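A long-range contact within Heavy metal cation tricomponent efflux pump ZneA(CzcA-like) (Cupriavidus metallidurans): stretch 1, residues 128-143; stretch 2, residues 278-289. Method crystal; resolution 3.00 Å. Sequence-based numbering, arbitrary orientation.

Stretch 1 (128-143) DPLTSPIGEIYRYTLV
Stretch 2, residues 278-289: DTIQGITLLLKN

The shortest link between the antiparallel strands running through Glu136-Val143 and Ile280-Leu286 is Leu286 N to Gly135 O, a very short hydrogen bond of 2.5 Å that is nearly straight (169°). Next along the ladder, Ile137 N donates to Thr284 O at 3.0 Å; these two bonds flank the non-hydrogen-bonded pair Glu136-Leu285 (CA to CA 4.6 Å). Gly282 and Tyr140 form a reciprocal pair, Gly282 N to Tyr140 O at 3.1 Å and Tyr140 N to Gly282 O at 3.3 Å. The ladder loosens around Tyr138, whose O accepts a weak bond from Thr284 N (3.4 Å) and a second bond from the m-rotamer hydroxyl Thr284 OG1 (3.2 Å). It ends with another weak bond, Leu142 N to Ile280 O at 3.4 Å. Joined mainly through their backbones, the strands have N-to-C directions 126° apart and axes approaching to 4.2 Å. Between these rungs lie the non-hydrogen-bonded pairs Arg139-Ile283 and Thr141-Gln281, their CA atoms 4.9 and 4.3 Å apart, and CA-H...O contacts add to the backbone pairing, such as Arg139 CA to Gly282 O at 3.5 Å.

Before the strand, a type I turn from Ser132 to Gly135 (Pro133 phi/psi -58/-11, Ile134 -111/25) turns the chain through a corner, closed by Gly135 N to Ser132 O at 2.7 Å and braced by Ile134 N to Ser132 OG at 3.2 Å. On the N-terminal side of the turn, Lys288 N donates to Leu130 O at 2.9 Å. Thr131 OG1 (chi1 t) lies 3.0 Å from both Leu286 O and Ser132 O, so its proton has two acceptors within reach.

Glu136, Arg139, Thr141, Gln281, Ile283 and Leu285 share one face. There Glu136 CG packs 3.6 Å from Leu285 CD2, and the extended Arg139 (chi1 to chi3 m, t, t) lays its guanidinium over Ile283 CG1; Arg139 NH2 to Glu136 OE1 is a long salt bridge of 3.8 Å. On the other face are Tyr138, Tyr140 and Thr284. Tyr140 (chi1 75°, chi2 93°) sets a ring face over Gly282 N, in space left by the glycine: an ideal CB there would lie 2.3 Å from Tyr140 CE2.

Apolar packing completes the contact. Ile137 CD1 meets Leu286 CD1 at 3.7 Å (chi1/chi2 p/t and t/p), Leu142 CB lies 4.2 Å from Ile280 CG2, and Pro129 CG reaches Leu285 CD1 at 4.3 Å. Together the stretches bury 1072 Å², both sides summed.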

ATOM      1  N   ASP C 128      15.281  -7.230  -9.494  1.00 38.84           N
ATOM      2  CA  ASP C 128      15.134  -8.650  -9.796  1.00 38.70           C
ATOM      3  C   ASP C 128      13.680  -9.078  -9.574  1.00 30.44           C
ATOM      4  O   ASP C 128      12.946  -8.409  -8.856  1.00 31.64           O
ATOM      5  CB  ASP C 128      16.091  -9.485  -8.931  1.00 43.50           C
ATOM      6  CG  ASP C 128      15.520  -9.802  -7.554  1.00 59.11           C
ATOM      7  OD1 ASP C 128      15.584 -10.979  -7.138  1.00 73.30           O
ATOM      8  OD2 ASP C 128      15.020  -8.879  -6.876  1.00 55.25           O
ATOM      9  N   PRO C 129      13.255 -10.183 -10.209  1.00 29.43           N
ATOM     10  CA  PRO C 129      11.896 -10.713 -10.032  1.00 34.65           C
ATOM     11  C   PRO C 129      11.529 -11.010  -8.575  1.00 35.65           C
ATOM     12  O   PRO C 129      12.386 -11.394  -7.780  1.00 37.41           O
ATOM     13  CB  PRO C 129      11.911 -12.009 -10.862  1.00 33.58           C
ATOM     14  CG  PRO C 129      13.349 -12.276 -11.180  1.00 27.59           C
ATOM     15  CD  PRO C 129      13.996 -10.935 -11.233  1.00 30.95           C
ATOM     16  N   LEU C 130      10.255 -10.832  -8.237  1.00 31.32           N
ATOM     17  CA  LEU C 130       9.781 -11.032  -6.871  1.00 45.86           C
ATOM     18  C   LEU C 130       9.500 -12.507  -6.586  1.00 48.23           C
ATOM     19  O   LEU C 130       8.373 -12.992  -6.737  1.00 39.61           O
ATOM     20  CB  LEU C 130       8.540 -10.181  -6.590  1.00 33.68           C
ATOM     21  CG  LEU C 130       7.991 -10.231  -5.163  1.00 35.03           C
ATOM     22  CD1 LEU C 130       9.042  -9.815  -4.158  1.00 35.68           C
ATOM     23  CD2 LEU C 130       6.760  -9.355  -5.025  1.00 40.18           C
ATOM     24  N   THR C 131      10.544 -13.208  -6.162  1.00 51.37           N
ATOM     25  CA  THR C 131      10.459 -14.630  -5.884  1.00 49.53           C
ATOM     26  C   THR C 131      11.319 -14.976  -4.677  1.00 52.24           C
ATOM     27  O   THR C 131      12.276 -14.270  -4.365  1.00 67.17           O
ATOM     28  CB  THR C 131      10.918 -15.467  -7.100  1.00 49.03           C
ATOM     29  OG1 THR C 131      11.077 -16.835  -6.715  1.00 46.38           O
ATOM     30  CG2 THR C 131      12.248 -14.958  -7.633  1.00 53.86           C
ATOM     31  N   SER C 132      10.956 -16.056  -3.997  1.00 44.24           N
ATOM     32  CA  SER C 132      11.729 -16.583  -2.887  1.00 32.19           C
ATOM     33  C   SER C 132      12.841 -17.458  -3.439  1.00 34.13           C
ATOM     34  O   SER C 132      12.714 -18.005  -4.538  1.00 31.77           O
ATOM     35  CB  SER C 132      10.821 -17.403  -1.971  1.00 54.41           C
ATOM     36  OG  SER C 132      11.566 -18.170  -1.046  1.00 52.05           O
ATOM     37  N   PRO C 133      13.942 -17.599  -2.682  1.00 31.22           N
ATOM     38  CA  PRO C 133      15.021 -18.529  -3.034  1.00 30.31           C
ATOM     39  C   PRO C 133      14.545 -19.975  -3.156  1.00 36.23           C
ATOM     40  O   PRO C 133      15.301 -20.826  -3.622  1.00 46.32           O
ATOM     41  CB  PRO C 133      15.991 -18.396  -1.857  1.00 31.13           C
ATOM     42  CG  PRO C 133      15.198 -17.751  -0.771  1.00 32.63           C
ATOM     43  CD  PRO C 133      14.275 -16.827  -1.479  1.00 32.48           C
ATOM     44  N   ILE C 134      13.314 -20.244  -2.731  1.00 35.20           N
ATOM     45  CA  ILE C 134      12.687 -21.543  -2.940  1.00 37.40           C
ATOM     46  C   ILE C 134      11.535 -21.448  -3.940  1.00 34.80           C
ATOM     47  O   ILE C 134      10.616 -22.266  -3.919  1.00 34.00           O
ATOM     48  CB  ILE C 134      12.143 -22.129  -1.630  1.00 52.00           C
ATOM     49  CG1 ILE C 134      11.001 -21.272  -1.087  1.00 54.23           C
ATOM     50  CG2 ILE C 134      13.250 -22.254  -0.602  1.00 69.22           C
ATOM     51  CD1 ILE C 134      10.136 -21.998  -0.092  1.00 61.56           C
ATOM     52  N   GLY C 135      11.591 -20.451  -4.816  1.00 29.81           N
ATOM     53  CA  GLY C 135      10.546 -20.251  -5.798  1.00 29.50           C
ATOM     54  C   GLY C 135      10.770 -21.027  -7.081  1.00 39.68           C
ATOM     55  O   GLY C 135       9.893 -21.082  -7.937  1.00 52.51           O
ATOM     56  N   GLU C 136      11.943 -21.637  -7.211  1.00 29.97           N
ATOM     57  CA  GLU C 136      12.322 -22.329  -8.439  1.00 34.95           C
ATOM     58  C   GLU C 136      11.685 -23.719  -8.510  1.00 37.83           C
ATOM     59  O   GLU C 136      12.334 -24.731  -8.238  1.00 32.08           O
ATOM     60  CB  GLU C 136      13.844 -22.417  -8.515  1.00 43.19           C
ATOM     61  CG  GLU C 136      14.529 -21.060  -8.425  1.00 42.69           C
ATOM     62  CD  GLU C 136      15.959 -21.153  -7.939  1.00 50.76           C
ATOM     63  OE1 GLU C 136      16.250 -22.024  -7.086  1.00 62.60           O
ATOM     64  OE2 GLU C 136      16.794 -20.350  -8.406  1.00 43.67           O
ATOM     65  N   ILE C 137      10.417 -23.763  -8.904  1.00 35.91           N
ATOM     66  CA  ILE C 137       9.592 -24.937  -8.639  1.00 31.82           C
ATOM     67  C   ILE C 137       9.534 -25.976  -9.753  1.00 40.90           C
ATOM     68  O   ILE C 137       9.062 -27.091  -9.536  1.00 49.32           O
ATOM     69  CB  ILE C 137       8.157 -24.532  -8.262  1.00 40.41           C
ATOM     70  CG1 ILE C 137       7.552 -23.635  -9.342  1.00 34.76           C
ATOM     71  CG2 ILE C 137       8.135 -23.823  -6.914  1.00 44.73           C
ATOM     72  CD1 ILE C 137       6.125 -23.217  -9.036  1.00 32.92           C
ATOM     73  N   TYR C 138      10.016 -25.627 -10.939  1.00 40.43           N
ATOM     74  CA  TYR C 138       9.911 -26.538 -12.073  1.00 31.01           C
ATOM     75  C   TYR C 138      11.065 -26.366 -13.050  1.00 25.84           C
ATOM     76  O   TYR C 138      11.014 -25.525 -13.947  1.00 36.99           O
ATOM     77  CB  TYR C 138       8.575 -26.327 -12.778  1.00 27.10           C
ATOM     78  CG  TYR C 138       8.292 -27.280 -13.919  1.00 34.41           C
ATOM     79  CD1 TYR C 138       8.507 -26.899 -15.236  1.00 39.29           C
ATOM     80  CD2 TYR C 138       7.785 -28.549 -13.682  1.00 39.40           C
ATOM     81  CE1 TYR C 138       8.238 -27.759 -16.286  1.00 39.52           C
ATOM     82  CE2 TYR C 138       7.507 -29.415 -14.723  1.00 38.24           C
ATOM     83  CZ  TYR C 138       7.738 -29.016 -16.024  1.00 40.33           C
ATOM     84  OH  TYR C 138       7.463 -29.877 -17.063  1.00 40.92           O
ATOM     85  N   ARG C 139      12.108 -27.167 -12.865  1.00 25.72           N
ATOM     86  CA  ARG C 139      13.269 -27.143 -13.751  1.00 24.95           C
ATOM     87  C   ARG C 139      13.071 -28.110 -14.904  1.00 26.58           C
ATOM     88  O   ARG C 139      12.595 -29.224 -14.705  1.00 30.68           O
ATOM     89  CB  ARG C 139      14.536 -27.491 -12.972  1.00 24.87           C
ATOM     90  CG  ARG C 139      14.967 -26.395 -12.021  1.00 28.42           C
ATOM     91  CD  ARG C 139      16.138 -26.814 -11.164  1.00 33.13           C
ATOM     92  NE  ARG C 139      16.609 -25.704 -10.344  1.00 39.13           N
ATOM     93  CZ  ARG C 139      17.539 -24.837 -10.730  1.00 36.25           C
ATOM     94  NH1 ARG C 139      18.101 -24.962 -11.926  1.00 30.12           N
ATOM     95  NH2 ARG C 139      17.909 -23.848  -9.920  1.00 24.31           N
ATOM     96  N   TYR C 140      13.417 -27.681 -16.113  1.00 40.37           N
ATOM     97  CA  TYR C 140      13.163 -28.498 -17.293  1.00 48.84           C
ATOM     98  C   TYR C 140      14.202 -28.258 -18.371  1.00 46.19           C
ATOM     99  O   TYR C 140      14.998 -27.327 -18.290  1.00 48.09           O
ATOM    100  CB  TYR C 140      11.770 -28.211 -17.867  1.00 44.00           C
ATOM    101  CG  TYR C 140      11.693 -26.902 -18.615  1.00 31.07           C
ATOM    102  CD1 TYR C 140      11.886 -26.848 -19.990  1.00 29.89           C
ATOM    103  CD2 TYR C 140      11.449 -25.720 -17.946  1.00 37.90           C
ATOM    104  CE1 TYR C 140      11.829 -25.656 -20.678  1.00 32.84           C
ATOM    105  CE2 TYR C 140      11.386 -24.520 -18.626  1.00 46.90           C
ATOM    106  CZ  TYR C 140      11.580 -24.494 -19.991  1.00 42.01           C
ATOM    107  OH  TYR C 140      11.524 -23.294 -20.663  1.00 42.26           O
ATOM    108  N   THR C 141      14.157 -29.098 -19.398  1.00 42.34           N
ATOM    109  CA  THR C 141      15.052 -28.986 -20.536  1.00 32.99           C
ATOM    110  C   THR C 141      14.282 -29.360 -21.792  1.00 40.24           C
ATOM    111  O   THR C 141      13.417 -30.244 -21.763  1.00 56.22           O
ATOM    112  CB  THR C 141      16.288 -29.895 -20.364  1.00 26.73           C
ATOM    113  OG1 THR C 141      17.059 -29.434 -19.248  1.00 30.40           O
ATOM    114  CG2 THR C 141      17.162 -29.871 -21.594  1.00 25.91           C
ATOM    115  N   LEU C 142      14.565 -28.649 -22.879  1.00 29.53           N
ATOM    116  CA  LEU C 142      14.046 -28.998 -24.189  1.00 38.03           C
ATOM    117  C   LEU C 142      14.830 -30.184 -24.755  1.00 39.41           C
ATOM    118  O   LEU C 142      16.005 -30.042 -25.096  1.00 40.41           O
ATOM    119  CB  LEU C 142      14.172 -27.804 -25.146  1.00 39.07           C
ATOM    120  CG  LEU C 142      13.046 -26.767 -25.256  1.00 36.50           C
ATOM    121  CD1 LEU C 142      11.720 -27.442 -25.560  1.00 26.38           C
ATOM    122  CD2 LEU C 142      12.942 -25.923 -24.003  1.00 36.89           C
ATOM    123  N   VAL C 143      14.193 -31.350 -24.856  1.00 28.67           N
ATOM    124  CA  VAL C 143      14.850 -32.479 -25.513  1.00 41.35           C
ATOM    125  C   VAL C 143      14.378 -32.703 -26.944  1.00 48.48           C
ATOM    126  O   VAL C 143      13.235 -32.392 -27.305  1.00 51.60           O
ATOM    127  CB  VAL C 143      14.705 -33.807 -24.744  1.00 46.56           C
ATOM    128  CG1 VAL C 143      15.355 -33.705 -23.381  1.00 33.53           C
ATOM    129  CG2 VAL C 143      13.248 -34.209 -24.646  1.00 69.59           C
ATOM    130  N   ASP C 278      25.834 -29.807 -24.206  1.00 41.41           N
ATOM    131  CA  ASP C 278      25.302 -28.515 -24.630  1.00 42.99           C
ATOM    132  C   ASP C 278      23.804 -28.526 -24.925  1.00 47.47           C
ATOM    133  O   ASP C 278      23.399 -28.691 -26.073  1.00 61.29           O
ATOM    134  CB  ASP C 278      26.044 -28.036 -25.879  1.00 46.63           C
ATOM    135  CG  ASP C 278      26.208 -26.538 -25.917  1.00 43.63           C
ATOM    136  OD1 ASP C 278      25.717 -25.865 -24.987  1.00 48.37           O
ATOM    137  OD2 ASP C 278      26.823 -26.035 -26.879  1.00 40.60           O
ATOM    138  N   THR C 279      22.981 -28.334 -23.900  1.00 39.80           N
ATOM    139  CA  THR C 279      21.547 -28.170 -24.121  1.00 36.12           C
ATOM    140  C   THR C 279      21.008 -26.850 -23.537  1.00 31.64           C
ATOM    141  O   THR C 279      21.760 -25.891 -23.365  1.00 24.80           O
ATOM    142  CB  THR C 279      20.738 -29.399 -23.639  1.00 33.22           C
ATOM    143  OG1 THR C 279      19.345 -29.186 -23.892  1.00 25.05           O
ATOM    144  CG2 THR C 279      20.966 -29.662 -22.157  1.00 23.31           C
ATOM    145  N   ILE C 280      19.712 -26.795 -23.251  1.00 31.81           N
ATOM    146  CA  ILE C 280      19.093 -25.549 -22.798  1.00 33.12           C
ATOM    147  C   ILE C 280      17.958 -25.780 -21.804  1.00 31.90           C
ATOM    148  O   ILE C 280      17.121 -26.652 -22.000  1.00 39.03           O
ATOM    149  CB  ILE C 280      18.588 -24.731 -23.996  1.00 42.48           C
ATOM    150  CG1 ILE C 280      17.823 -23.492 -23.531  1.00 31.21           C
ATOM    151  CG2 ILE C 280      17.730 -25.598 -24.910  1.00 51.78           C
ATOM    152  CD1 ILE C 280      17.530 -22.519 -24.649  1.00 27.12           C
ATOM    153  N   GLN C 281      17.935 -24.996 -20.735  1.00 22.11           N
ATOM    154  CA  GLN C 281      16.991 -25.233 -19.651  1.00 32.74           C
ATOM    155  C   GLN C 281      16.252 -23.983 -19.193  1.00 37.98           C
ATOM    156  O   GLN C 281      16.677 -22.852 -19.451  1.00 39.98           O
ATOM    157  CB  GLN C 281      17.718 -25.794 -18.440  1.00 27.34           C
ATOM    158  CG  GLN C 281      18.386 -24.715 -17.624  1.00 29.45           C
ATOM    159  CD  GLN C 281      18.588 -25.119 -16.193  1.00 34.89           C
ATOM    160  OE1 GLN C 281      18.541 -26.301 -15.857  1.00 33.67           O
ATOM    161  NE2 GLN C 281      18.810 -24.135 -15.331  1.00 43.63           N
ATOM    162  N   GLY C 282      15.153 -24.202 -18.479  1.00 34.09           N
ATOM    163  CA  GLY C 282      14.395 -23.113 -17.896  1.00 35.73           C
ATOM    164  C   GLY C 282      14.102 -23.332 -16.423  1.00 29.63           C
ATOM    165  O   GLY C 282      14.009 -24.466 -15.956  1.00 23.42           O
ATOM    166  N   ILE C 283      13.955 -22.230 -15.696  1.00 23.24           N
ATOM    167  CA  ILE C 283      13.674 -22.259 -14.268  1.00 28.70           C
ATOM    168  C   ILE C 283      12.400 -21.459 -13.977  1.00 37.30           C
ATOM    169  O   ILE C 283      12.380 -20.225 -14.102  1.00 27.49           O
ATOM    170  CB  ILE C 283      14.843 -21.658 -13.465  1.00 34.56           C
ATOM    171  CG1 ILE C 283      16.183 -22.175 -13.998  1.00 47.88           C
ATOM    172  CG2 ILE C 283      14.694 -21.966 -11.990  1.00 33.91           C
ATOM    173  CD1 ILE C 283      17.401 -21.585 -13.311  1.00 49.42           C
ATOM    174  N   THR C 284      11.335 -22.166 -13.606  1.00 38.23           N
ATOM    175  CA  THR C 284      10.052 -21.530 -13.335  1.00 32.92           C
ATOM    176  C   THR C 284      10.050 -20.929 -11.944  1.00 28.68           C
ATOM    177  O   THR C 284      10.133 -21.648 -10.944  1.00 33.30           O
ATOM    178  CB  THR C 284       8.900 -22.528 -13.448  1.00 42.77           C
ATOM    179  OG1 THR C 284       8.962 -23.179 -14.724  1.00 56.91           O
ATOM    180  CG2 THR C 284       7.560 -21.812 -13.295  1.00 32.89           C
ATOM    181  N   LEU C 285       9.954 -19.607 -11.885  1.00 26.15           N
ATOM    182  CA  LEU C 285      10.092 -18.896 -10.625  1.00 28.48           C
ATOM    183  C   LEU C 285       8.748 -18.601  -9.989  1.00 37.07           C
ATOM    184  O   LEU C 285       7.981 -17.773 -10.486  1.00 33.48           O
ATOM    185  CB  LEU C 285      10.872 -17.601 -10.827  1.00 28.49           C
ATOM    186  CG  LEU C 285      12.202 -17.798 -11.555  1.00 25.66           C
ATOM    187  CD1 LEU C 285      12.982 -16.494 -11.648  1.00 25.67           C
ATOM    188  CD2 LEU C 285      13.017 -18.867 -10.860  1.00 25.47           C
ATOM    189  N   LEU C 286       8.476 -19.288  -8.884  1.00 42.19           N
ATOM    190  CA  LEU C 286       7.265 -19.077  -8.116  1.00 39.00           C
ATOM    191  C   LEU C 286       7.225 -17.648  -7.595  1.00 43.00           C
ATOM    192  O   LEU C 286       8.121 -17.227  -6.859  1.00 30.38           O
ATOM    193  CB  LEU C 286       7.201 -20.061  -6.945  1.00 30.33           C
ATOM    194  CG  LEU C 286       5.943 -19.994  -6.075  1.00 46.51           C
ATOM    195  CD1 LEU C 286       4.772 -20.684  -6.762  1.00 31.82           C
ATOM    196  CD2 LEU C 286       6.209 -20.593  -4.709  1.00 51.94           C
ATOM    197  N   LEU C 287       6.190 -16.910  -7.998  1.00 46.39           N
ATOM    198  CA  LEU C 287       5.931 -15.569  -7.487  1.00 31.60           C
ATOM    199  C   LEU C 287       5.826 -15.625  -5.979  1.00 32.76           C
ATOM    200  O   LEU C 287       5.269 -16.571  -5.427  1.00 48.69           O
ATOM    201  CB  LEU C 287       4.634 -15.006  -8.077  1.00 32.14           C
ATOM    202  CG  LEU C 287       4.056 -13.757  -7.405  1.00 33.47           C
ATOM    203  CD1 LEU C 287       4.982 -12.561  -7.595  1.00 42.73           C
ATOM    204  CD2 LEU C 287       2.664 -13.447  -7.908  1.00 34.12           C
ATOM    205  N   LYS C 288       6.372 -14.615  -5.316  1.00 33.36           N
ATOM    206  CA  LYS C 288       6.405 -14.586  -3.863  1.00 39.86           C
ATOM    207  C   LYS C 288       5.005 -14.661  -3.266  1.00 41.93           C
ATOM    208  O   LYS C 288       4.076 -14.024  -3.761  1.00 36.29           O
ATOM    209  CB  LYS C 288       7.112 -13.321  -3.376  1.00 46.61           C
ATOM    210  CG  LYS C 288       7.440 -13.313  -1.889  1.00 45.80           C
ATOM    211  CD  LYS C 288       8.342 -14.482  -1.516  1.00 40.93           C
ATOM    212  CE  LYS C 288       8.717 -14.420  -0.049  1.00 37.26           C
ATOM    213  NZ  LYS C 288       9.181 -13.057   0.299  1.00 39.45           N
ATOM    214  N   ASN C 289       4.875 -15.453  -2.203  1.00 52.33           N
ATOM    215  CA  ASN C 289       3.620 -15.606  -1.463  1.00 57.27           C
ATOM    216  C   ASN C 289       2.437 -16.067  -2.313  1.00 54.73           C
ATOM    217  O   ASN C 289       1.346 -15.506  -2.235  1.00 67.23           O
ATOM    218  CB  ASN C 289       3.278 -14.336  -0.666  1.00 39.74           C
ATOM    219  CG  ASN C 289       4.317 -14.020   0.402  1.00 42.18           C
ATOM    220  OD1 ASN C 289       4.656 -12.864   0.635  1.00 46.61           O
ATOM    221  ND2 ASN C 289       4.834 -15.057   1.048  1.00 52.25           N
TER